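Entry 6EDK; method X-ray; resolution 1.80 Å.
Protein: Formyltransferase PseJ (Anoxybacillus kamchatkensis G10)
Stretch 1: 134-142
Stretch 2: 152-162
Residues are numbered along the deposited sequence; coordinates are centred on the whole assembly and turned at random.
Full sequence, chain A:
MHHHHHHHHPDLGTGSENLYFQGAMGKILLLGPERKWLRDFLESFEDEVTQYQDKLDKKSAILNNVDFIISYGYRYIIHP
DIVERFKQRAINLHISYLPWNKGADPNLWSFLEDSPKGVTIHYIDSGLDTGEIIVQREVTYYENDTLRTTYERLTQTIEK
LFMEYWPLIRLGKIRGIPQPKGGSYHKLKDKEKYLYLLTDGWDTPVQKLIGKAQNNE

Stretch 1 134-142: IVQREVTYY
Stretch 2, residues 152-162: ERLTQTIEKLF

Helix 152-162 packs across strand 134-138 and the extended segment that follows it, the axes 9.4 Å apart at closest and running roughly antiparallel (145°); no hydrogen bond links the two stretches, which together bury 520 Å², mostly through side chains on the helix side. In the register, Val139 CA lies 7.0 Å from Leu154 CA, and Arg137 CA lies 7.9 Å from Leu161 CA. The strand is extended (Arg137 phi/psi -148/137), and the alternation carries into the loop: Val135, Arg137 and Val139 point toward the helix, Gln136 and Glu138 away. The helix is regular, with i to i-4 hydrogen bonds such as Leu161 N to Thr157 O (2.8 Å).

Arg153 (chi1 t, chi2 t, chi3 m) lays its CD 3.6 Å from Val139 CG1; its NH2 lies 3.6 Å from Tyr142 CD1, at the edge of the tyrosine ring (chi1 m). Leu154 (m, t) points sideways, but its CD2 comes within 3.8 Å of Val139 CB. Thr157 (m) donates a hydrogen bond from OG1 to Arg153 O (2.6 Å), and its CG2 meets Val139 CG2 (3.7 Å; Val139 chi1 t) and Arg137 CD (4.0 Å). Extended Lys160 brings NZ 4.5 Å from Arg137 NH1, two like charges. Leu161 (t, p), the most covered residue, sets CD2 3.9 Å from Val135 CG2 (Val135 chi1 m) and CD1 3.6 Å from Arg137 NH2, over one guanidinium face (Arg137 t, t, m).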

# COMPACT_ATOMS: atom_id res chain seq x y z
N ILE A 134 7.53 -3.46 -7.36
CA ILE A 134 7.37 -4.83 -7.82
C ILE A 134 6.38 -4.91 -8.98
O ILE A 134 6.73 -5.43 -10.05
CB ILE A 134 6.92 -5.75 -6.66
CG1 ILE A 134 8.06 -5.88 -5.63
CG2 ILE A 134 6.53 -7.09 -7.14
CD1 ILE A 134 7.58 -6.26 -4.20
N VAL A 135 5.18 -4.37 -8.78
CA VAL A 135 4.19 -4.25 -9.85
C VAL A 135 3.28 -3.08 -9.53
O VAL A 135 3.04 -2.76 -8.37
CB VAL A 135 3.30 -5.48 -10.02
CG1 VAL A 135 4.13 -6.61 -10.58
CG2 VAL A 135 2.66 -5.91 -8.70
N GLN A 136 2.74 -2.46 -10.58
CA GLN A 136 1.78 -1.39 -10.37
C GLN A 136 0.69 -1.52 -11.42
O GLN A 136 0.83 -2.27 -12.39
CB GLN A 136 2.40 0.03 -10.57
CG GLN A 136 3.80 0.20 -10.34
CD GLN A 136 4.25 1.63 -10.60
OE1 GLN A 136 4.86 1.96 -11.64
NE2 GLN A 136 3.88 2.48 -9.70
N ARG A 137 -0.40 -0.76 -11.21
CA ARG A 137 -1.48 -0.71 -12.20
C ARG A 137 -2.14 0.62 -12.21
O ARG A 137 -2.47 1.16 -11.17
CB ARG A 137 -2.51 -1.82 -11.93
CG ARG A 137 -3.61 -1.85 -12.94
CD ARG A 137 -4.35 -3.15 -12.85
NE ARG A 137 -3.38 -4.21 -13.20
CZ ARG A 137 -3.62 -5.52 -13.08
NH1 ARG A 137 -4.81 -5.97 -12.65
NH2 ARG A 137 -2.71 -6.38 -13.43
N GLU A 138 -2.42 1.14 -13.41
CA GLU A 138 -3.17 2.40 -13.43
C GLU A 138 -4.66 2.11 -13.24
O GLU A 138 -5.16 1.04 -13.58
CB GLU A 138 -2.95 3.13 -14.79
CG GLU A 138 -3.65 4.46 -14.85
CD GLU A 138 -3.57 5.16 -16.22
OE1 GLU A 138 -3.43 4.46 -17.21
OE2 GLU A 138 -3.71 6.40 -16.25
N VAL A 139 -5.37 3.03 -12.61
CA VAL A 139 -6.79 2.92 -12.37
C VAL A 139 -7.40 4.24 -12.81
O VAL A 139 -7.15 5.27 -12.18
CB VAL A 139 -7.11 2.66 -10.88
CG1 VAL A 139 -8.58 2.68 -10.62
CG2 VAL A 139 -6.50 1.32 -10.42
N THR A 140 -8.23 4.18 -13.81
CA THR A 140 -8.91 5.35 -14.31
C THR A 140 -10.20 5.61 -13.54
O THR A 140 -10.69 4.80 -12.76
CB THR A 140 -9.22 5.21 -15.81
OG1 THR A 140 -9.86 3.93 -16.02
CG2 THR A 140 -7.91 5.31 -16.62
N TYR A 141 -10.75 6.78 -13.76
CA TYR A 141 -11.96 7.19 -13.10
C TYR A 141 -12.93 7.71 -14.15
O TYR A 141 -12.59 7.87 -15.33
CB TYR A 141 -11.71 8.25 -12.09
CG TYR A 141 -11.23 9.54 -12.65
CD1 TYR A 141 -9.91 9.71 -13.04
CD2 TYR A 141 -12.12 10.59 -12.87
CE1 TYR A 141 -9.46 10.92 -13.55
CE2 TYR A 141 -11.67 11.79 -13.36
CZ TYR A 141 -10.37 11.96 -13.71
OH TYR A 141 -9.96 13.18 -14.22
N TYR A 142 -14.15 7.94 -13.71
CA TYR A 142 -15.24 8.27 -14.59
C TYR A 142 -15.85 9.59 -14.17
O TYR A 142 -15.73 10.03 -13.01
CB TYR A 142 -16.30 7.19 -14.58
CG TYR A 142 -15.78 5.86 -15.00
CD1 TYR A 142 -15.31 4.96 -14.07
CD2 TYR A 142 -15.72 5.49 -16.33
CE1 TYR A 142 -14.81 3.74 -14.44
CE2 TYR A 142 -15.23 4.26 -16.72
CZ TYR A 142 -14.77 3.38 -15.77
OH TYR A 142 -14.25 2.14 -16.13
N GLU A 152 -12.88 2.76 -3.32
CA GLU A 152 -13.26 1.35 -3.41
C GLU A 152 -12.66 0.70 -4.62
O GLU A 152 -12.27 -0.43 -4.57
CB GLU A 152 -14.79 1.21 -3.44
CG GLU A 152 -15.41 1.38 -2.08
CD GLU A 152 -14.81 0.39 -1.05
OE1 GLU A 152 -14.63 -0.83 -1.40
OE2 GLU A 152 -14.50 0.86 0.09
N ARG A 153 -12.61 1.38 -5.77
CA ARG A 153 -12.00 0.76 -6.93
C ARG A 153 -10.49 0.52 -6.73
O ARG A 153 -9.95 -0.51 -7.17
CB ARG A 153 -12.26 1.66 -8.17
CG ARG A 153 -11.86 1.02 -9.42
CD ARG A 153 -12.10 1.95 -10.65
NE ARG A 153 -13.54 2.11 -10.86
CZ ARG A 153 -14.20 3.24 -10.73
NH1 ARG A 153 -13.54 4.36 -10.43
NH2 ARG A 153 -15.50 3.25 -10.94
N LEU A 154 -9.79 1.46 -6.08
CA LEU A 154 -8.38 1.24 -5.81
C LEU A 154 -8.20 0.05 -4.87
O LEU A 154 -7.33 -0.79 -5.08
CB LEU A 154 -7.76 2.49 -5.15
CG LEU A 154 -7.72 3.73 -6.06
CD1 LEU A 154 -7.31 4.90 -5.12
CD2 LEU A 154 -6.75 3.62 -7.18
N THR A 155 -9.05 -0.03 -3.85
CA THR A 155 -8.94 -1.14 -2.87
C THR A 155 -9.13 -2.50 -3.56
O THR A 155 -8.35 -3.44 -3.37
CB THR A 155 -9.98 -0.93 -1.76
OG1 THR A 155 -9.53 0.19 -0.99
CG2 THR A 155 -10.08 -2.15 -0.91
N GLN A 156 -10.16 -2.60 -4.40
CA GLN A 156 -10.36 -3.84 -5.13
C GLN A 156 -9.24 -4.14 -6.09
O GLN A 156 -8.83 -5.30 -6.26
CB GLN A 156 -11.70 -3.76 -5.93
CG GLN A 156 -12.94 -3.75 -5.04
CD GLN A 156 -12.99 -4.92 -4.01
OE1 GLN A 156 -12.92 -6.08 -4.38
NE2 GLN A 156 -13.11 -4.57 -2.72
N THR A 157 -8.73 -3.12 -6.76
CA THR A 157 -7.65 -3.32 -7.70
C THR A 157 -6.33 -3.76 -7.04
O THR A 157 -5.66 -4.66 -7.54
CB THR A 157 -7.41 -2.05 -8.51
OG1 THR A 157 -8.64 -1.60 -9.14
CG2 THR A 157 -6.37 -2.23 -9.56
N ILE A 158 -5.96 -3.16 -5.92
CA ILE A 158 -4.67 -3.60 -5.35
C ILE A 158 -4.79 -5.03 -4.73
O ILE A 158 -3.83 -5.80 -4.78
CB ILE A 158 -4.16 -2.61 -4.28
CG1 ILE A 158 -2.66 -2.88 -3.99
CG2 ILE A 158 -5.03 -2.60 -3.00
CD1 ILE A 158 -1.96 -1.72 -3.34
N GLU A 159 -5.94 -5.38 -4.16
CA GLU A 159 -6.18 -6.75 -3.64
C GLU A 159 -6.16 -7.72 -4.78
O GLU A 159 -5.52 -8.76 -4.70
CB GLU A 159 -7.46 -6.78 -2.87
CG GLU A 159 -7.44 -5.81 -1.64
CD GLU A 159 -8.74 -5.65 -0.90
OE1 GLU A 159 -9.76 -6.27 -1.27
OE2 GLU A 159 -8.77 -4.88 0.12
N LYS A 160 -6.78 -7.37 -5.91
CA LYS A 160 -6.64 -8.21 -7.10
C LYS A 160 -5.21 -8.35 -7.55
O LYS A 160 -4.77 -9.43 -7.93
CB LYS A 160 -7.52 -7.60 -8.20
CG LYS A 160 -7.62 -8.42 -9.45
CD LYS A 160 -8.51 -7.78 -10.55
CE LYS A 160 -8.50 -8.70 -11.77
NZ LYS A 160 -8.86 -7.98 -13.02
N LEU A 161 -4.48 -7.24 -7.66
CA LEU A 161 -3.11 -7.26 -8.17
C LEU A 161 -2.22 -8.12 -7.26
O LEU A 161 -1.36 -8.88 -7.73
CB LEU A 161 -2.58 -5.81 -8.20
CG LEU A 161 -1.19 -5.56 -8.76
CD1 LEU A 161 -1.10 -5.88 -10.25
CD2 LEU A 161 -0.74 -4.11 -8.53
N PHE A 162 -2.48 -8.03 -5.97
CA PHE A 162 -1.68 -8.82 -5.01
C PHE A 162 -1.91 -10.31 -5.25
O PHE A 162 -0.97 -11.12 -5.37
CB PHE A 162 -2.09 -8.47 -3.60
CG PHE A 162 -1.42 -9.39 -2.60
CD1 PHE A 162 -0.10 -9.25 -2.35
CD2 PHE A 162 -2.13 -10.44 -2.08
CE1 PHE A 162 0.53 -10.17 -1.48
CE2 PHE A 162 -1.48 -11.37 -1.23
CZ PHE A 162 -0.18 -11.18 -0.99